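Local atomic coordinates of nigritoxine (Vibrio nigripulchritudo, PDB entry 5M41), a protein that is a bacterial toxin acting on crustaceans and insects, with a fold described as new. Residues I247-D259 against L352-E364. Sequence-based numbering, arbitrary orientation.
Sequences IQSPFSHLAKYFD and LGQVVRGGISIAE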
ATOM      1  N   ILE A 247     -14.062   4.518 -16.435  1.00 35.93           N
ATOM      2  CA  ILE A 247     -15.007   4.542 -15.296  1.00 35.96           C
ATOM      3  C   ILE A 247     -14.487   3.864 -14.012  1.00 34.99           C
ATOM      4  O   ILE A 247     -14.797   4.303 -12.916  1.00 35.30           O
ATOM      5  CB  ILE A 247     -16.422   3.997 -15.696  1.00 35.59           C
ATOM      6  CG1 ILE A 247     -17.429   4.146 -14.563  1.00 37.24           C
ATOM      7  CG2 ILE A 247     -16.403   2.513 -16.004  1.00 35.64           C
ATOM      8  CD1 ILE A 247     -17.886   5.564 -14.330  1.00 34.36           C
ATOM      9  N   GLN A 248     -13.707   2.797 -14.145  1.00 35.82           N
ATOM     10  CA  GLN A 248     -13.123   2.141 -12.963  1.00 35.91           C
ATOM     11  C   GLN A 248     -11.630   2.485 -12.780  1.00 36.81           C
ATOM     12  O   GLN A 248     -10.913   1.782 -12.087  1.00 36.58           O
ATOM     13  CB  GLN A 248     -13.345   0.622 -13.045  1.00 36.39           C
ATOM     14  CG  GLN A 248     -14.827   0.264 -12.992  1.00 36.36           C
ATOM     15  CD  GLN A 248     -15.071  -1.238 -12.879  1.00 38.40           C
ATOM     16  OE1 GLN A 248     -14.504  -2.010 -13.620  1.00 40.02           O
ATOM     17  NE2 GLN A 248     -15.942  -1.637 -11.959  1.00 37.09           N
ATOM     18  N   SER A 249     -11.161   3.558 -13.411  1.00 36.40           N
ATOM     19  CA  SER A 249      -9.742   3.915 -13.298  1.00 38.05           C
ATOM     20  C   SER A 249      -9.501   4.697 -12.001  1.00 36.93           C
ATOM     21  O   SER A 249     -10.448   5.231 -11.405  1.00 35.99           O
ATOM     22  CB  SER A 249      -9.260   4.702 -14.528  1.00 38.96           C
ATOM     23  OG  SER A 249      -9.775   6.010 -14.482  1.00 41.73           O
ATOM     24  N   PRO A 250      -8.244   4.738 -11.539  1.00 37.20           N
ATOM     25  CA  PRO A 250      -7.984   5.342 -10.219  1.00 37.37           C
ATOM     26  C   PRO A 250      -8.424   6.812 -10.064  1.00 38.62           C
ATOM     27  O   PRO A 250      -8.891   7.182  -8.965  1.00 36.98           O
ATOM     28  CB  PRO A 250      -6.473   5.206 -10.074  1.00 37.89           C
ATOM     29  CG  PRO A 250      -6.163   3.950 -10.854  1.00 38.23           C
ATOM     30  CD  PRO A 250      -7.063   4.017 -12.054  1.00 37.75           C
ATOM     31  N   PHE A 251      -8.287   7.641 -11.123  1.00 37.36           N
ATOM     32  CA  PHE A 251      -8.623   9.069 -10.998  1.00 38.31           C
ATOM     33  C   PHE A 251      -9.826   9.420 -11.880  1.00 37.07           C
ATOM     34  O   PHE A 251     -10.001  10.554 -12.228  1.00 35.23           O
ATOM     35  CB  PHE A 251      -7.397   9.996 -11.291  1.00 38.75           C
ATOM     36  CG  PHE A 251      -6.100   9.529 -10.621  1.00 40.61           C
ATOM     37  CD1 PHE A 251      -5.919   9.643  -9.232  1.00 39.85           C
ATOM     38  CD2 PHE A 251      -5.088   8.933 -11.374  1.00 40.31           C
ATOM     39  CE1 PHE A 251      -4.737   9.201  -8.619  1.00 40.50           C
ATOM     40  CE2 PHE A 251      -3.914   8.488 -10.761  1.00 42.29           C
ATOM     41  CZ  PHE A 251      -3.742   8.631  -9.387  1.00 41.42           C
ATOM     42  N   SER A 252     -10.640   8.432 -12.249  1.00 36.01           N
ATOM     43  CA  SER A 252     -11.807   8.679 -13.116  1.00 35.26           C
ATOM     44  C   SER A 252     -12.605   9.926 -12.715  1.00 36.78           C
ATOM     45  O   SER A 252     -13.068  10.032 -11.574  1.00 36.38           O
ATOM     46  CB  SER A 252     -12.742   7.482 -13.050  1.00 35.01           C
ATOM     47  OG  SER A 252     -13.980   7.810 -13.645  1.00 33.88           O
ATOM     48  N   HIS A 253     -12.797  10.850 -13.650  1.00 36.48           N
ATOM     49  CA  HIS A 253     -13.528  12.080 -13.356  1.00 39.73           C
ATOM     50  C   HIS A 253     -15.003  11.801 -13.268  1.00 37.72           C
ATOM     51  O   HIS A 253     -15.713  12.336 -12.406  1.00 36.01           O
ATOM     52  CB  HIS A 253     -13.175  13.163 -14.392  1.00 44.61           C
ATOM     53  CG  HIS A 253     -11.741  13.639 -14.283  1.00 48.68           C
ATOM     54  ND1 HIS A 253     -11.379  14.713 -13.524  1.00 53.31           N
ATOM     55  CD2 HIS A 253     -10.558  13.108 -14.797  1.00 48.89           C
ATOM     56  CE1 HIS A 253     -10.036  14.867 -13.573  1.00 51.43           C
ATOM     57  NE2 HIS A 253      -9.536  13.896 -14.363  1.00 51.74           N
ATOM     58  N   LEU A 254     -15.464  10.902 -14.122  1.00 36.79           N
ATOM     59  CA  LEU A 254     -16.847  10.485 -14.090  1.00 35.99           C
ATOM     60  C   LEU A 254     -17.165   9.676 -12.815  1.00 36.43           C
ATOM     61  O   LEU A 254     -18.225   9.856 -12.214  1.00 36.80           O
ATOM     62  CB  LEU A 254     -17.166   9.701 -15.361  1.00 36.66           C
ATOM     63  CG  LEU A 254     -18.567   9.133 -15.552  1.00 38.12           C
ATOM     64  CD1 LEU A 254     -19.586  10.282 -15.529  1.00 37.70           C
ATOM     65  CD2 LEU A 254     -18.647   8.354 -16.856  1.00 37.03           C
ATOM     66  N   ALA A 255     -16.266   8.784 -12.385  1.00 35.89           N
ATOM     67  CA  ALA A 255     -16.481   8.144 -11.074  1.00 34.42           C
ATOM     68  C   ALA A 255     -16.579   9.193  -9.936  1.00 34.05           C
ATOM     69  O   ALA A 255     -17.399   9.065  -8.995  1.00 33.84           O
ATOM     70  CB  ALA A 255     -15.375   7.144 -10.772  1.00 33.58           C
ATOM     71  N   LYS A 256     -15.756  10.227 -10.010  1.00 33.75           N
ATOM     72  CA  LYS A 256     -15.877  11.325  -9.020  1.00 34.98           C
ATOM     73  C   LYS A 256     -17.281  11.959  -9.083  1.00 33.69           C
ATOM     74  O   LYS A 256     -17.899  12.224  -8.060  1.00 32.33           O
ATOM     75  CB  LYS A 256     -14.781  12.382  -9.205  1.00 35.95           C
ATOM     76  CG  LYS A 256     -14.815  13.499  -8.149  1.00 39.29           C
ATOM     77  CD  LYS A 256     -13.711  14.556  -8.326  1.00 41.83           C
ATOM     78  CE  LYS A 256     -13.922  15.351  -9.608  1.00 45.73           C
ATOM     79  NZ  LYS A 256     -12.695  16.054 -10.074  1.00 48.59           N
ATOM     80  N   TYR A 257     -17.808  12.156 -10.285  1.00 34.24           N
ATOM     81  CA  TYR A 257     -19.142  12.749 -10.415  1.00 33.59           C
ATOM     82  C   TYR A 257     -20.232  11.812  -9.848  1.00 33.98           C
ATOM     83  O   TYR A 257     -21.098  12.241  -9.079  1.00 32.97           O
ATOM     84  CB  TYR A 257     -19.456  13.135 -11.875  1.00 33.43           C
ATOM     85  CG  TYR A 257     -20.813  13.815 -12.000  1.00 34.19           C
ATOM     86  CD1 TYR A 257     -21.155  14.870 -11.137  1.00 33.47           C
ATOM     87  CD2 TYR A 257     -21.760  13.407 -12.968  1.00 33.26           C
ATOM     88  CE1 TYR A 257     -22.393  15.501 -11.235  1.00 34.21           C
ATOM     89  CE2 TYR A 257     -23.001  14.035 -13.060  1.00 32.46           C
ATOM     90  CZ  TYR A 257     -23.304  15.081 -12.191  1.00 33.66           C
ATOM     91  OH  TYR A 257     -24.523  15.716 -12.247  1.00 33.51           O
ATOM     92  N   PHE A 258     -20.168  10.527 -10.201  1.00 32.44           N
ATOM     93  CA  PHE A 258     -21.095   9.592  -9.617  1.00 32.56           C
ATOM     94  C   PHE A 258     -21.005   9.568  -8.095  1.00 32.97           C
ATOM     95  O   PHE A 258     -22.031   9.537  -7.432  1.00 32.29           O
ATOM     96  CB  PHE A 258     -20.864   8.193 -10.170  1.00 31.45           C
ATOM     97  CG  PHE A 258     -21.580   7.936 -11.466  1.00 31.40           C
ATOM     98  CD1 PHE A 258     -22.983   7.934 -11.522  1.00 30.83           C
ATOM     99  CD2 PHE A 258     -20.857   7.693 -12.632  1.00 31.29           C
ATOM    100  CE1 PHE A 258     -23.645   7.679 -12.728  1.00 30.83           C
ATOM    101  CE2 PHE A 258     -21.508   7.417 -13.833  1.00 33.04           C
ATOM    102  CZ  PHE A 258     -22.906   7.405 -13.882  1.00 32.50           C
ATOM    103  N   ASP A 259     -19.787   9.603  -7.551  1.00 32.27           N
ATOM    104  CA  ASP A 259     -19.599   9.613  -6.094  1.00 33.45           C
ATOM    105  C   ASP A 259     -20.287  10.853  -5.483  1.00 34.05           C
ATOM    106  O   ASP A 259     -20.876  10.795  -4.403  1.00 34.44           O
ATOM    107  CB  ASP A 259     -18.108   9.678  -5.735  1.00 33.25           C
ATOM    108  CG  ASP A 259     -17.351   8.379  -6.011  1.00 35.30           C
ATOM    109  OD1 ASP A 259     -17.978   7.333  -6.315  1.00 34.99           O
ATOM    110  OD2 ASP A 259     -16.086   8.432  -5.949  1.00 36.15           O
ATOM    111  N   LEU A 352     -16.189 -10.894  -3.860  1.00 66.29           N
ATOM    112  CA  LEU A 352     -16.218  -9.634  -3.104  1.00 61.58           C
ATOM    113  C   LEU A 352     -17.539  -8.869  -3.221  1.00 60.40           C
ATOM    114  O   LEU A 352     -18.021  -8.317  -2.242  1.00 61.05           O
ATOM    115  CB  LEU A 352     -15.063  -8.724  -3.548  1.00 56.35           C
ATOM    116  CG  LEU A 352     -14.906  -7.363  -2.873  1.00 52.38           C
ATOM    117  CD1 LEU A 352     -14.548  -7.551  -1.415  1.00 52.01           C
ATOM    118  CD2 LEU A 352     -13.843  -6.510  -3.559  1.00 50.63           C
ATOM    119  N   GLY A 353     -18.099  -8.830  -4.429  1.00 61.09           N
ATOM    120  CA  GLY A 353     -19.253  -7.977  -4.754  1.00 60.47           C
ATOM    121  C   GLY A 353     -18.954  -7.177  -6.017  1.00 58.58           C
ATOM    122  O   GLY A 353     -18.044  -7.529  -6.767  1.00 61.18           O
ATOM    123  N   GLN A 354     -19.722  -6.118  -6.273  1.00 54.39           N
ATOM    124  CA  GLN A 354     -19.426  -5.205  -7.370  1.00 49.13           C
ATOM    125  C   GLN A 354     -18.290  -4.266  -7.016  1.00 44.63           C
ATOM    126  O   GLN A 354     -18.321  -3.636  -5.960  1.00 43.77           O
ATOM    127  CB  GLN A 354     -20.606  -4.299  -7.620  1.00 51.96           C
ATOM    128  CG  GLN A 354     -21.556  -4.699  -8.707  1.00 51.55           C
ATOM    129  CD  GLN A 354     -22.744  -3.780  -8.700  1.00 49.30           C
ATOM    130  OE1 GLN A 354     -23.873  -4.241  -8.786  1.00 52.13           O
ATOM    131  NE2 GLN A 354     -22.501  -2.466  -8.542  1.00 47.03           N
ATOM    132  N   VAL A 355     -17.309  -4.140  -7.898  1.00 42.45           N
ATOM    133  CA  VAL A 355     -16.354  -3.053  -7.774  1.00 40.43           C
ATOM    134  C   VAL A 355     -17.058  -1.784  -8.264  1.00 42.66           C
ATOM    135  O   VAL A 355     -17.578  -1.754  -9.399  1.00 41.80           O
ATOM    136  CB  VAL A 355     -15.065  -3.305  -8.576  1.00 40.28           C
ATOM    137  CG1 VAL A 355     -14.166  -2.053  -8.572  1.00 36.34           C
ATOM    138  CG2 VAL A 355     -14.294  -4.486  -7.972  1.00 41.30           C
ATOM    139  N   VAL A 356     -17.085  -0.761  -7.412  1.00 38.99           N
ATOM    140  CA  VAL A 356     -17.753   0.503  -7.740  1.00 38.80           C
ATOM    141  C   VAL A 356     -16.792   1.430  -8.501  1.00 36.55           C
ATOM    142  O   VAL A 356     -17.107   1.888  -9.580  1.00 36.31           O
ATOM    143  CB  VAL A 356     -18.374   1.175  -6.488  1.00 38.54           C
ATOM    144  CG1 VAL A 356     -18.993   2.526  -6.825  1.00 39.62           C
ATOM    145  CG2 VAL A 356     -19.485   0.278  -5.920  1.00 40.15           C
ATOM    146  N   ARG A 357     -15.598   1.637  -7.961  1.00 35.03           N
ATOM    147  CA  ARG A 357     -14.638   2.540  -8.569  1.00 33.90           C
ATOM    148  C   ARG A 357     -13.226   2.083  -8.233  1.00 33.46           C
ATOM    149  O   ARG A 357     -13.005   1.481  -7.164  1.00 33.85           O
ATOM    150  CB  ARG A 357     -14.878   3.990  -8.068  1.00 32.22           C
ATOM    151  CG  ARG A 357     -14.779   4.162  -6.547  1.00 33.70           C
ATOM    152  CD  ARG A 357     -14.477   5.616  -6.137  1.00 34.17           C
ATOM    153  NE  ARG A 357     -13.174   5.981  -6.689  1.00 34.22           N
ATOM    154  CZ  ARG A 357     -12.879   7.073  -7.379  1.00 33.73           C
ATOM    155  NH1 ARG A 357     -13.776   8.041  -7.580  1.00 33.83           N
ATOM    156  NH2 ARG A 357     -11.639   7.212  -7.828  1.00 31.37           N
ATOM    157  N   GLY A 358     -12.278   2.375  -9.122  1.00 31.12           N
ATOM    158  CA  GLY A 358     -10.871   2.193  -8.792  1.00 31.43           C
ATOM    159  C   GLY A 358     -10.357   3.295  -7.864  1.00 32.34           C
ATOM    160  O   GLY A 358     -11.123   4.140  -7.414  1.00 31.16           O
ATOM    161  N   GLY A 359      -9.058   3.288  -7.572  1.00 31.48           N
ATOM    162  CA  GLY A 359      -8.470   4.298  -6.721  1.00 32.27           C
ATOM    163  C   GLY A 359      -7.097   3.928  -6.214  1.00 33.39           C
ATOM    164  O   GLY A 359      -6.399   3.075  -6.790  1.00 33.29           O
ATOM    165  N   ILE A 360      -6.700   4.602  -5.143  1.00 33.70           N
ATOM    166  CA  ILE A 360      -5.394   4.380  -4.516  1.00 34.21           C
ATOM    167  C   ILE A 360      -5.677   3.988  -3.083  1.00 33.86           C
ATOM    168  O   ILE A 360      -6.443   4.662  -2.406  1.00 36.22           O
ATOM    169  CB  ILE A 360      -4.503   5.658  -4.556  1.00 34.96           C
ATOM    170  CG1 ILE A 360      -4.391   6.217  -5.989  1.00 35.18           C
ATOM    171  CG2 ILE A 360      -3.113   5.381  -3.977  1.00 34.32           C
ATOM    172  CD1 ILE A 360      -3.736   5.283  -7.009  1.00 33.78           C
ATOM    173  N   SER A 361      -5.100   2.876  -2.639  1.00 34.63           N
ATOM    174  CA  SER A 361      -5.165   2.498  -1.227  1.00 35.65           C
ATOM    175  C   SER A 361      -3.789   2.672  -0.630  1.00 35.40           C
ATOM    176  O   SER A 361      -2.783   2.329  -1.252  1.00 36.97           O
ATOM    177  CB  SER A 361      -5.604   1.044  -1.069  1.00 37.30           C
ATOM    178  OG  SER A 361      -6.852   0.820  -1.708  1.00 41.16           O
ATOM    179  N   ILE A 362      -3.738   3.179   0.584  1.00 37.27           N
ATOM    180  CA  ILE A 362      -2.477   3.414   1.263  1.00 39.72           C
ATOM    181  C   ILE A 362      -2.429   2.452   2.452  1.00 39.96           C
ATOM    182  O   ILE A 362      -3.333   2.434   3.275  1.00 39.86           O
ATOM    183  CB  ILE A 362      -2.331   4.903   1.686  1.00 42.22           C
ATOM    184  CG1 ILE A 362      -2.179   5.799   0.438  1.00 40.49           C
ATOM    185  CG2 ILE A 362      -1.116   5.091   2.602  1.00 43.02           C
ATOM    186  CD1 ILE A 362      -2.358   7.288   0.711  1.00 44.37           C
ATOM    187  N   ALA A 363      -1.401   1.600   2.484  1.00 38.16           N
ATOM    188  CA  ALA A 363      -1.201   0.676   3.568  1.00 38.98           C
ATOM    189  C   ALA A 363      -0.054   1.213   4.414  1.00 41.02           C
ATOM    190  O   ALA A 363       0.601   2.165   4.002  1.00 38.96           O
ATOM    191  CB  ALA A 363      -0.850  -0.710   3.022  1.00 39.92           C
ATOM    192  N   GLU A 364       0.197   0.605   5.581  1.00 42.57           N
ATOM    193  CA  GLU A 364       1.364   0.976   6.386  1.00 45.29           C
ATOM    194  C   GLU A 364       2.657   0.628   5.627  1.00 43.22           C
ATOM    195  O   GLU A 364       3.720   1.207   5.889  1.00 43.66           O
ATOM    196  CB  GLU A 364       1.359   0.280   7.768  1.00 49.55           C
ATOM    197  CG  GLU A 364       0.136   0.536   8.661  1.00 52.85           C
ATOM    198  CD  GLU A 364       0.086   1.936   9.302  1.00 60.30           C
ATOM    199  OE1 GLU A 364       0.914   2.826   8.968  1.00 59.18           O
ATOM    200  OE2 GLU A 364      -0.807   2.164  10.169  1.00 65.88           O
TER
HETATM  201  O   HOH W   1     -13.006   4.673 -10.730  1.00 22.91           O
HETATM  202  O   HOH W   2     -16.961   4.239 -11.108  1.00 27.28           O
HETATM  203  O   HOH W   3     -12.040   9.670  -9.216  1.00 33.45           O
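Arg357 reaches from the strand 354-357 to the helix 253-264 and forms a salt bridge with Asp259. Arg357 NH1 lies 2.9 Å from Asp259 OD2, on the syn side of the carboxylate but 33° out of its plane, and the bond is moderately bent (152° at the hydrogen). With CG wedged between the backbone N and carbonyl carbon (chi1 59°) and a bend at chi3, the arginine doubles back on its own chain, where Arg357 NE donates to Gly358 O at 2.8 Å and NH2 adds a weak bond to the same oxygen. Ala255 CB covers one face of the guanidinium, while Pro250 O sits at its edge, 3.0 Å from Arg357 NH2. The other carboxylate oxygen of Asp259, OD1, pairs with Arg28 of the helix 22-30. The extended Gln248 chain brings its NE2 to 3.0 Å from Val355 O.

Three waters bridge the segments: one donates to Ile247 O and Ser249 O and accepts from Gly358 N, a second joins Ile247 O to Val356 O, and a third links Arg357 NH2 to Ser252 O. Gly358, having no side chain, brings its CA within 3.3 Å of Gln248 O in a CA-H...O contact.

Ile360 supplies the apolar contact at the far end: Ile360 CD1 meets Pro250 CB at 4.1 Å, and Ile360 CG1 approaches Phe251 CE1 obliquely at 4.0 Å.

Val356 and Arg357 form a classic beta bulge opposite Thr427. The contact thus joins directly at the helix and through water at the turn, the buried guanidinium's charge probably balanced in part by the carboxylate that Arg28 shares.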